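Local coordinates for virulent strain associated lipoprotein (PDB 6FZZ) that is an outer surface lipoprotein of the pFam54 family that probably binds glutathione, as its Borrelia burgdorferi relative BBE31 does, at residues Glu37-Glu42 with Asp46-Leu51. Numbering follows the deposited sequence.
Sequences EKKLKE and DQYGIL
Tyr48 reaches from a left-handed turn in the loop after helix 15-41 back to the last turn of that helix, where its hydroxyl meets the backbone of Lys39. The contact ties the helix end to the connection leading on to helix 71-83, at the surface of this all-helical pFam54 domain.

A single hydrogen bond crosses the contact: Tyr48 OH donates to Lys39 O at 2.7 Å. The hydroxyl lies in the carbonyl plane of Lys39 and approaches a lone pair of Lys39 O, with a C=O...O angle of 124°, while the carbonyl oxygen sits at the ring edge, in the ring plane.

Van der Waals contact adds little: the Lys39 side chain crosses the tyrosine at about a right angle, Lys39 CB lies 3.8 Å from Tyr48 OH, and the lysine then bends at chi2 (-63°), its amino end turning from the tyrosine. Edge-to-face packing with Tyr81 of helix 71-83 and contact with Leu92 of helix 89-102 also place the Tyr48 ring against neighbouring helices.

Gln47, Tyr48 and Gly49 all have positive phi, which winds the backbone left-handed; from this turn the CB of Tyr48 is directed toward the helix, and CG, anti to the carbonyl carbon (chi1 -54°), carries the ring to the helix end. Two backbone bonds, Gly49 N to Asp46 O and Ile50 N to Gln47 O, close this turn. Asp46 OD1 weakly accepts from Tyr48 N at 3.1 Å.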
loop_
_atom_site.group_PDB
_atom_site.type_symbol
_atom_site.label_atom_id
_atom_site.label_comp_id
_atom_site.label_asym_id
_atom_site.label_seq_id
_atom_site.Cartn_x
_atom_site.Cartn_y
_atom_site.Cartn_z
ATOM N N GLU A 37 -3.123 -8.854 -8.146
ATOM C CA GLU A 37 -3.881 -8.911 -9.429
ATOM C C GLU A 37 -4.835 -10.055 -9.343
ATOM O O GLU A 37 -5.957 -9.937 -9.755
ATOM C CB GLU A 37 -3.002 -9.075 -10.668
ATOM C CG GLU A 37 -2.193 -7.850 -11.039
ATOM C CD GLU A 37 -0.988 -8.217 -11.898
ATOM O OE1 GLU A 37 -0.987 -9.304 -12.456
ATOM O OE2 GLU A 37 -0.040 -7.442 -12.024
ATOM N N LYS A 38 -4.389 -11.155 -8.752
ATOM C CA LYS A 38 -5.230 -12.330 -8.565
ATOM C C LYS A 38 -6.364 -12.054 -7.583
ATOM O O LYS A 38 -7.480 -12.485 -7.852
ATOM C CB LYS A 38 -4.367 -13.568 -8.193
ATOM C CG LYS A 38 -5.177 -14.780 -7.754
ATOM C CD LYS A 38 -4.343 -16.068 -7.769
ATOM C CE LYS A 38 -5.242 -17.306 -7.726
ATOM N NZ LYS A 38 -4.486 -18.553 -7.459
ATOM N N LYS A 39 -6.137 -11.296 -6.492
ATOM C CA LYS A 39 -7.199 -10.977 -5.591
ATOM C C LYS A 39 -8.254 -10.073 -6.286
ATOM O O LYS A 39 -9.458 -10.143 -5.934
ATOM C CB LYS A 39 -6.745 -10.252 -4.302
ATOM C CG LYS A 39 -5.865 -11.051 -3.350
ATOM C CD LYS A 39 -6.624 -12.242 -2.825
ATOM C CE LYS A 39 -5.971 -12.872 -1.589
ATOM N NZ LYS A 39 -6.073 -14.313 -1.835
ATOM N N LEU A 40 -7.808 -9.187 -7.176
ATOM C CA LEU A 40 -8.778 -8.411 -7.976
ATOM C C LEU A 40 -9.567 -9.310 -9.000
ATOM O O LEU A 40 -10.824 -9.254 -9.115
ATOM C CB LEU A 40 -8.096 -7.261 -8.670
ATOM C CG LEU A 40 -8.976 -6.497 -9.728
ATOM C CD1 LEU A 40 -10.006 -5.644 -9.028
ATOM C CD2 LEU A 40 -8.047 -5.731 -10.606
ATOM N N LYS A 41 -8.850 -10.165 -9.696
ATOM C CA LYS A 41 -9.491 -11.067 -10.638
ATOM C C LYS A 41 -10.520 -11.955 -9.995
ATOM O O LYS A 41 -11.548 -12.276 -10.633
ATOM C CB LYS A 41 -8.430 -11.862 -11.438
ATOM C CG LYS A 41 -7.799 -10.994 -12.521
ATOM C CD LYS A 41 -6.445 -11.486 -13.017
ATOM C CE LYS A 41 -6.543 -12.778 -13.759
ATOM N NZ LYS A 41 -5.275 -12.934 -14.510
ATOM N N GLU A 42 -10.295 -12.357 -8.737
ATOM C CA GLU A 42 -11.255 -13.215 -8.023
ATOM C C GLU A 42 -12.059 -12.484 -7.051
ATOM O O GLU A 42 -12.681 -13.112 -6.198
ATOM C CB GLU A 42 -10.533 -14.375 -7.263
ATOM C CG GLU A 42 -9.627 -15.118 -8.204
ATOM C CD GLU A 42 -8.830 -16.283 -7.568
ATOM O OE1 GLU A 42 -8.812 -16.416 -6.316
ATOM O OE2 GLU A 42 -8.219 -17.036 -8.361
ATOM N N ASP A 46 -19.065 -8.598 -3.253
ATOM C CA ASP A 46 -19.077 -7.655 -2.135
ATOM C C ASP A 46 -17.726 -6.990 -1.899
ATOM O O ASP A 46 -17.562 -6.277 -0.884
ATOM C CB ASP A 46 -19.573 -8.297 -0.850
ATOM C CG ASP A 46 -18.655 -9.309 -0.302
ATOM O OD1 ASP A 46 -17.628 -9.672 -0.883
ATOM O OD2 ASP A 46 -19.008 -9.777 0.773
ATOM N N GLN A 47 -16.748 -7.329 -2.757
ATOM C CA GLN A 47 -15.414 -6.738 -2.684
ATOM C C GLN A 47 -14.788 -6.944 -1.291
ATOM O O GLN A 47 -14.280 -5.982 -0.686
ATOM C CB GLN A 47 -15.517 -5.267 -3.093
ATOM C CG GLN A 47 -15.969 -5.168 -4.558
ATOM C CD GLN A 47 -16.259 -3.773 -5.038
ATOM O OE1 GLN A 47 -16.413 -2.816 -4.259
ATOM N NE2 GLN A 47 -16.328 -3.632 -6.348
ATOM N N TYR A 48 -14.956 -8.177 -0.768
ATOM C CA TYR A 48 -14.375 -8.631 0.522
ATOM C C TYR A 48 -14.910 -7.866 1.721
ATOM O O TYR A 48 -14.225 -7.818 2.741
ATOM C CB TYR A 48 -12.803 -8.583 0.508
ATOM C CG TYR A 48 -12.126 -9.332 -0.649
ATOM C CD1 TYR A 48 -12.021 -10.750 -0.641
ATOM C CD2 TYR A 48 -11.586 -8.667 -1.746
ATOM C CE1 TYR A 48 -11.435 -11.429 -1.656
ATOM C CE2 TYR A 48 -10.999 -9.362 -2.801
ATOM C CZ TYR A 48 -10.897 -10.750 -2.730
ATOM O OH TYR A 48 -10.323 -11.466 -3.758
ATOM N N GLY A 49 -16.125 -7.321 1.572
ATOM C CA GLY A 49 -16.878 -6.555 2.513
ATOM C C GLY A 49 -16.281 -5.152 2.765
ATOM O O GLY A 49 -16.536 -4.538 3.821
ATOM N N ILE A 50 -15.471 -4.665 1.824
ATOM C CA ILE A 50 -14.843 -3.339 1.945
ATOM C C ILE A 50 -15.804 -2.300 1.463
ATOM O O ILE A 50 -15.766 -1.837 0.298
ATOM C CB ILE A 50 -13.486 -3.255 1.205
ATOM C CG1 ILE A 50 -12.524 -4.262 1.843
ATOM C CG2 ILE A 50 -12.886 -1.867 1.366
ATOM C CD1 ILE A 50 -11.255 -4.553 1.022
ATOM N N LEU A 51 -16.719 -1.954 2.343
ATOM C CA LEU A 51 -17.796 -1.039 1.971
ATOM C C LEU A 51 -17.232 0.371 1.763
ATOM O O LEU A 51 -17.874 1.205 1.093
ATOM C CB LEU A 51 -18.888 -0.998 3.031
ATOM C CG LEU A 51 -19.941 -2.135 3.160
ATOM C CD1 LEU A 51 -20.972 -1.730 4.235
ATOM C CD2 LEU A 51 -20.697 -2.447 1.879
#